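Local coordinates for beta-1,3-xylanase (Alcaligenes sp., PDB 2COV), which binds beta-1,3-xylan through its family 31 carbohydrate-binding module, which probably holds the attached xylanase close to its polysaccharide substrate, at residues W32-L46 with N52-G64. Residues are numbered along the deposited sequence; the frame is centred on the assembly and turned at random.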
# COMPACT_ATOMS: atom_id res chain seq x y z
N TRP A 32 17.50 -2.68 -13.72
CA TRP A 32 16.70 -1.50 -13.37
C TRP A 32 17.57 -0.26 -13.27
O TRP A 32 18.74 -0.37 -12.89
CB TRP A 32 16.02 -1.68 -12.05
CG TRP A 32 15.32 -2.99 -11.85
CD1 TRP A 32 14.07 -3.32 -12.23
CD2 TRP A 32 15.82 -4.08 -11.11
NE1 TRP A 32 13.80 -4.58 -11.82
CE2 TRP A 32 14.84 -5.06 -11.11
CE3 TRP A 32 17.01 -4.33 -10.43
CZ2 TRP A 32 15.01 -6.27 -10.46
CZ3 TRP A 32 17.16 -5.50 -9.76
CH2 TRP A 32 16.20 -6.46 -9.80
N SER A 33 17.02 0.92 -13.47
CA SER A 33 17.80 2.12 -13.23
C SER A 33 18.26 2.20 -11.77
O SER A 33 19.35 2.62 -11.51
CB SER A 33 17.00 3.35 -13.66
OG SER A 33 15.70 3.39 -13.11
N ALA A 34 17.42 1.81 -10.83
CA ALA A 34 17.85 1.55 -9.48
C ALA A 34 18.51 2.75 -8.82
O ALA A 34 19.49 2.64 -8.10
CB ALA A 34 18.66 0.30 -9.37
N GLY A 35 17.90 3.95 -8.97
CA GLY A 35 18.37 5.11 -8.21
C GLY A 35 18.26 4.97 -6.72
O GLY A 35 18.98 5.59 -5.97
N TRP A 36 17.27 4.20 -6.30
CA TRP A 36 17.11 3.74 -4.92
C TRP A 36 16.70 2.27 -4.94
O TRP A 36 16.23 1.75 -5.98
CB TRP A 36 16.12 4.61 -4.08
CG TRP A 36 14.75 4.68 -4.68
CD1 TRP A 36 14.26 5.66 -5.48
CD2 TRP A 36 13.67 3.70 -4.61
NE1 TRP A 36 13.02 5.41 -5.89
CE2 TRP A 36 12.62 4.20 -5.37
CE3 TRP A 36 13.53 2.49 -3.96
CZ2 TRP A 36 11.45 3.49 -5.54
CZ3 TRP A 36 12.35 1.79 -4.11
CH2 TRP A 36 11.34 2.25 -4.93
N ASN A 37 16.92 1.59 -3.79
CA ASN A 37 16.46 0.21 -3.61
C ASN A 37 16.33 -0.08 -2.14
O ASN A 37 17.10 0.44 -1.33
CB ASN A 37 17.42 -0.80 -4.28
CG ASN A 37 18.66 -1.07 -3.45
OD1 ASN A 37 18.68 -2.05 -2.70
ND2 ASN A 37 19.69 -0.19 -3.53
N TYR A 38 15.38 -0.94 -1.81
CA TYR A 38 15.23 -1.44 -0.44
C TYR A 38 15.16 -2.95 -0.45
O TYR A 38 14.49 -3.53 -1.28
CB TYR A 38 14.00 -0.88 0.26
CG TYR A 38 14.09 0.59 0.59
CD1 TYR A 38 13.73 1.55 -0.32
CD2 TYR A 38 14.57 1.01 1.81
CE1 TYR A 38 13.90 2.89 -0.06
CE2 TYR A 38 14.72 2.31 2.12
CZ TYR A 38 14.43 3.26 1.18
OH TYR A 38 14.60 4.60 1.45
N VAL A 39 15.83 -3.52 0.54
CA VAL A 39 15.72 -4.92 0.86
C VAL A 39 15.03 -5.00 2.21
O VAL A 39 15.39 -4.29 3.11
CB VAL A 39 17.14 -5.51 0.90
CG1 VAL A 39 17.04 -6.93 1.22
CG2 VAL A 39 17.89 -5.29 -0.43
N CYS A 40 14.08 -5.92 2.35
CA CYS A 40 13.28 -5.99 3.58
C CYS A 40 13.09 -7.43 4.03
O CYS A 40 13.02 -8.37 3.21
CB CYS A 40 11.87 -5.41 3.40
SG CYS A 40 11.78 -3.95 2.35
N LEU A 41 12.96 -7.56 5.34
CA LEU A 41 12.62 -8.84 5.98
C LEU A 41 11.42 -8.55 6.87
O LEU A 41 11.50 -7.72 7.77
CB LEU A 41 13.80 -9.32 6.87
CG LEU A 41 13.67 -10.72 7.39
CD1 LEU A 41 13.93 -11.70 6.30
CD2 LEU A 41 14.62 -10.99 8.60
N ASN A 42 10.32 -9.23 6.60
CA ASN A 42 9.10 -8.96 7.32
C ASN A 42 8.73 -7.49 7.36
O ASN A 42 8.21 -6.95 8.38
CB ASN A 42 9.10 -9.54 8.76
CG ASN A 42 8.98 -11.03 8.82
OD1 ASN A 42 8.75 -11.71 7.79
ND2 ASN A 42 9.14 -11.59 10.00
N ASP A 43 8.91 -6.81 6.23
CA ASP A 43 8.54 -5.41 6.07
C ASP A 43 9.37 -4.42 6.89
O ASP A 43 9.02 -3.25 7.02
CB ASP A 43 7.01 -5.13 6.30
CG ASP A 43 6.14 -6.17 5.69
OD1 ASP A 43 5.44 -6.95 6.44
OD2 ASP A 43 6.17 -6.27 4.45
N TYR A 44 10.50 -4.88 7.43
CA TYR A 44 11.55 -4.01 8.01
C TYR A 44 12.55 -3.80 6.87
O TYR A 44 13.14 -4.77 6.42
CB TYR A 44 12.18 -4.69 9.20
CG TYR A 44 13.32 -3.90 9.78
CD1 TYR A 44 13.09 -2.94 10.72
CD2 TYR A 44 14.62 -4.15 9.39
CE1 TYR A 44 14.15 -2.22 11.24
CE2 TYR A 44 15.67 -3.40 9.94
CZ TYR A 44 15.42 -2.43 10.82
OH TYR A 44 16.46 -1.70 11.38
N CYS A 45 12.60 -2.57 6.39
CA CYS A 45 13.31 -2.26 5.13
C CYS A 45 14.53 -1.42 5.34
O CYS A 45 14.50 -0.46 6.11
CB CYS A 45 12.38 -1.50 4.19
SG CYS A 45 10.90 -2.50 3.66
N LEU A 46 15.59 -1.76 4.59
CA LEU A 46 16.86 -1.02 4.56
C LEU A 46 17.30 -0.82 3.19
O LEU A 46 17.09 -1.63 2.34
CB LEU A 46 17.93 -1.82 5.32
CG LEU A 46 17.69 -2.19 6.74
CD1 LEU A 46 18.68 -3.26 7.29
CD2 LEU A 46 17.84 -0.89 7.53
N ASN A 52 28.95 -7.12 -6.08
CA ASN A 52 29.08 -8.39 -6.77
C ASN A 52 27.84 -8.85 -7.48
O ASN A 52 27.49 -10.04 -7.46
CB ASN A 52 29.68 -9.41 -5.81
CG ASN A 52 31.18 -9.15 -5.66
OD1 ASN A 52 31.91 -9.27 -6.62
ND2 ASN A 52 31.64 -8.79 -4.44
N GLY A 53 27.16 -7.89 -8.10
CA GLY A 53 26.08 -8.24 -8.97
C GLY A 53 24.69 -8.35 -8.34
O GLY A 53 23.76 -8.67 -9.07
N ALA A 54 24.55 -8.02 -7.05
CA ALA A 54 23.29 -8.15 -6.37
C ALA A 54 23.15 -7.00 -5.38
O ALA A 54 24.13 -6.53 -4.79
CB ALA A 54 23.21 -9.49 -5.63
N PHE A 55 21.90 -6.66 -5.14
CA PHE A 55 21.50 -5.76 -4.09
C PHE A 55 21.30 -6.54 -2.83
O PHE A 55 20.56 -7.52 -2.89
CB PHE A 55 20.23 -5.01 -4.45
CG PHE A 55 20.39 -4.12 -5.68
CD1 PHE A 55 20.10 -4.60 -6.93
CD2 PHE A 55 20.78 -2.81 -5.53
CE1 PHE A 55 20.24 -3.78 -8.05
CE2 PHE A 55 20.96 -1.98 -6.65
CZ PHE A 55 20.65 -2.48 -7.87
N ARG A 56 21.88 -6.16 -1.69
CA ARG A 56 21.93 -7.05 -0.57
C ARG A 56 21.94 -6.32 0.76
O ARG A 56 22.46 -5.20 0.84
CB ARG A 56 23.09 -7.95 -0.67
CG ARG A 56 24.42 -7.42 -0.79
CD ARG A 56 25.54 -8.69 -1.36
NE ARG A 56 25.94 -9.03 -2.70
CZ ARG A 56 26.08 -10.28 -2.99
NH1 ARG A 56 26.44 -10.66 -4.17
NH2 ARG A 56 25.74 -11.27 -2.05
N LYS A 57 21.34 -6.93 1.80
CA LYS A 57 21.40 -6.40 3.13
C LYS A 57 21.20 -7.55 4.12
O LYS A 57 20.55 -8.52 3.81
CB LYS A 57 20.34 -5.31 3.38
CG LYS A 57 20.74 -4.25 4.46
CD LYS A 57 21.86 -3.38 3.98
CE LYS A 57 22.27 -2.39 5.09
NZ LYS A 57 23.54 -1.77 4.94
N THR A 58 21.79 -7.41 5.31
CA THR A 58 21.68 -8.40 6.37
C THR A 58 20.77 -7.94 7.50
O THR A 58 20.65 -6.74 7.83
CB THR A 58 23.09 -8.75 6.90
OG1 THR A 58 23.91 -9.24 5.79
CG2 THR A 58 23.07 -9.72 8.01
N PHE A 59 20.11 -8.93 8.14
CA PHE A 59 19.10 -8.73 9.17
C PHE A 59 19.26 -9.79 10.24
O PHE A 59 19.79 -10.86 9.99
CB PHE A 59 17.70 -8.96 8.54
CG PHE A 59 17.38 -8.04 7.40
CD1 PHE A 59 17.77 -8.36 6.13
CD2 PHE A 59 16.71 -6.88 7.60
CE1 PHE A 59 17.50 -7.49 5.08
CE2 PHE A 59 16.39 -6.05 6.56
CZ PHE A 59 16.81 -6.36 5.30
N ASN A 60 18.75 -9.49 11.42
CA ASN A 60 18.60 -10.51 12.46
C ASN A 60 17.57 -11.53 12.00
O ASN A 60 16.54 -11.14 11.43
CB ASN A 60 18.12 -9.88 13.76
CG ASN A 60 19.06 -8.84 14.31
OD1 ASN A 60 20.29 -9.01 14.34
ND2 ASN A 60 18.46 -7.76 14.76
N ALA A 61 17.77 -12.79 12.29
CA ALA A 61 16.79 -13.83 11.99
C ALA A 61 17.01 -15.03 12.89
O ALA A 61 18.03 -15.15 13.58
CB ALA A 61 16.88 -14.26 10.53
N VAL A 62 16.08 -15.97 12.83
CA VAL A 62 16.14 -17.20 13.65
C VAL A 62 15.97 -18.38 12.72
O VAL A 62 15.01 -18.45 11.97
CB VAL A 62 15.04 -17.19 14.69
CG1 VAL A 62 14.99 -18.53 15.45
CG2 VAL A 62 15.25 -16.06 15.62
N LEU A 63 16.92 -19.30 12.72
CA LEU A 63 16.83 -20.49 11.90
C LEU A 63 15.52 -21.23 12.12
O LEU A 63 15.12 -21.45 13.27
CB LEU A 63 18.00 -21.43 12.15
CG LEU A 63 19.32 -21.03 11.54
CD1 LEU A 63 20.42 -21.85 12.23
CD2 LEU A 63 19.27 -21.24 10.03
N GLY A 64 14.87 -21.63 11.00
CA GLY A 64 13.62 -22.37 11.03
C GLY A 64 12.39 -21.53 11.07
O GLY A 64 11.30 -22.09 10.95
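Strands 37-41 and 54-60 run in roughly the same direction, their axes 7.1 Å apart and inclined at 40°, and no hydrogen bond joins them. Both are antiparallel neighbours of strand 44-51, in consecutive beta hairpins of the module, and Val39, Leu41, Phe55 and Phe59 point toward the opposing strand. A type I' turn from Leu41 to Tyr44 leads strand 37-41 back into strand 44-51, and Phe59 fills the inner side of this hairpin. Leu41 covers one face of its ring in a CH-pi contact, CB lying 4.0 Å from the centroid, while Leu41 CD2 reaches along to Phe59 CB at 3.7 Å. At the ring edge, near its plane, Phe59 CZ meets the carbonyl Val39 O at 3.3 Å, and Phe59 CE2 lies in the plane of the Tyr44 ring, 3.8 Å from Tyr44 CD2. Leu46 CD1 touches both this CE2 and Lys57 CG. At the other end, Phe55 has CG anti to its carbonyl carbon (chi1 -63°), which brings CZ 3.7 Å from Ala34 CB and CE1 to the Trp32 ring edge, 3.9 Å from Trp32 CZ3. Replacing this phenylalanine by an alanine is likely to open a gap among Asn37, Ala34 and Trp32, leaving the indole edge without this neighbour. The Asn37 amide, its ND2 hydrogen-bonded to Gly48 O, is turned 53° from the phenyl plane and brings CG within 3.4 Å of Phe55 CD2.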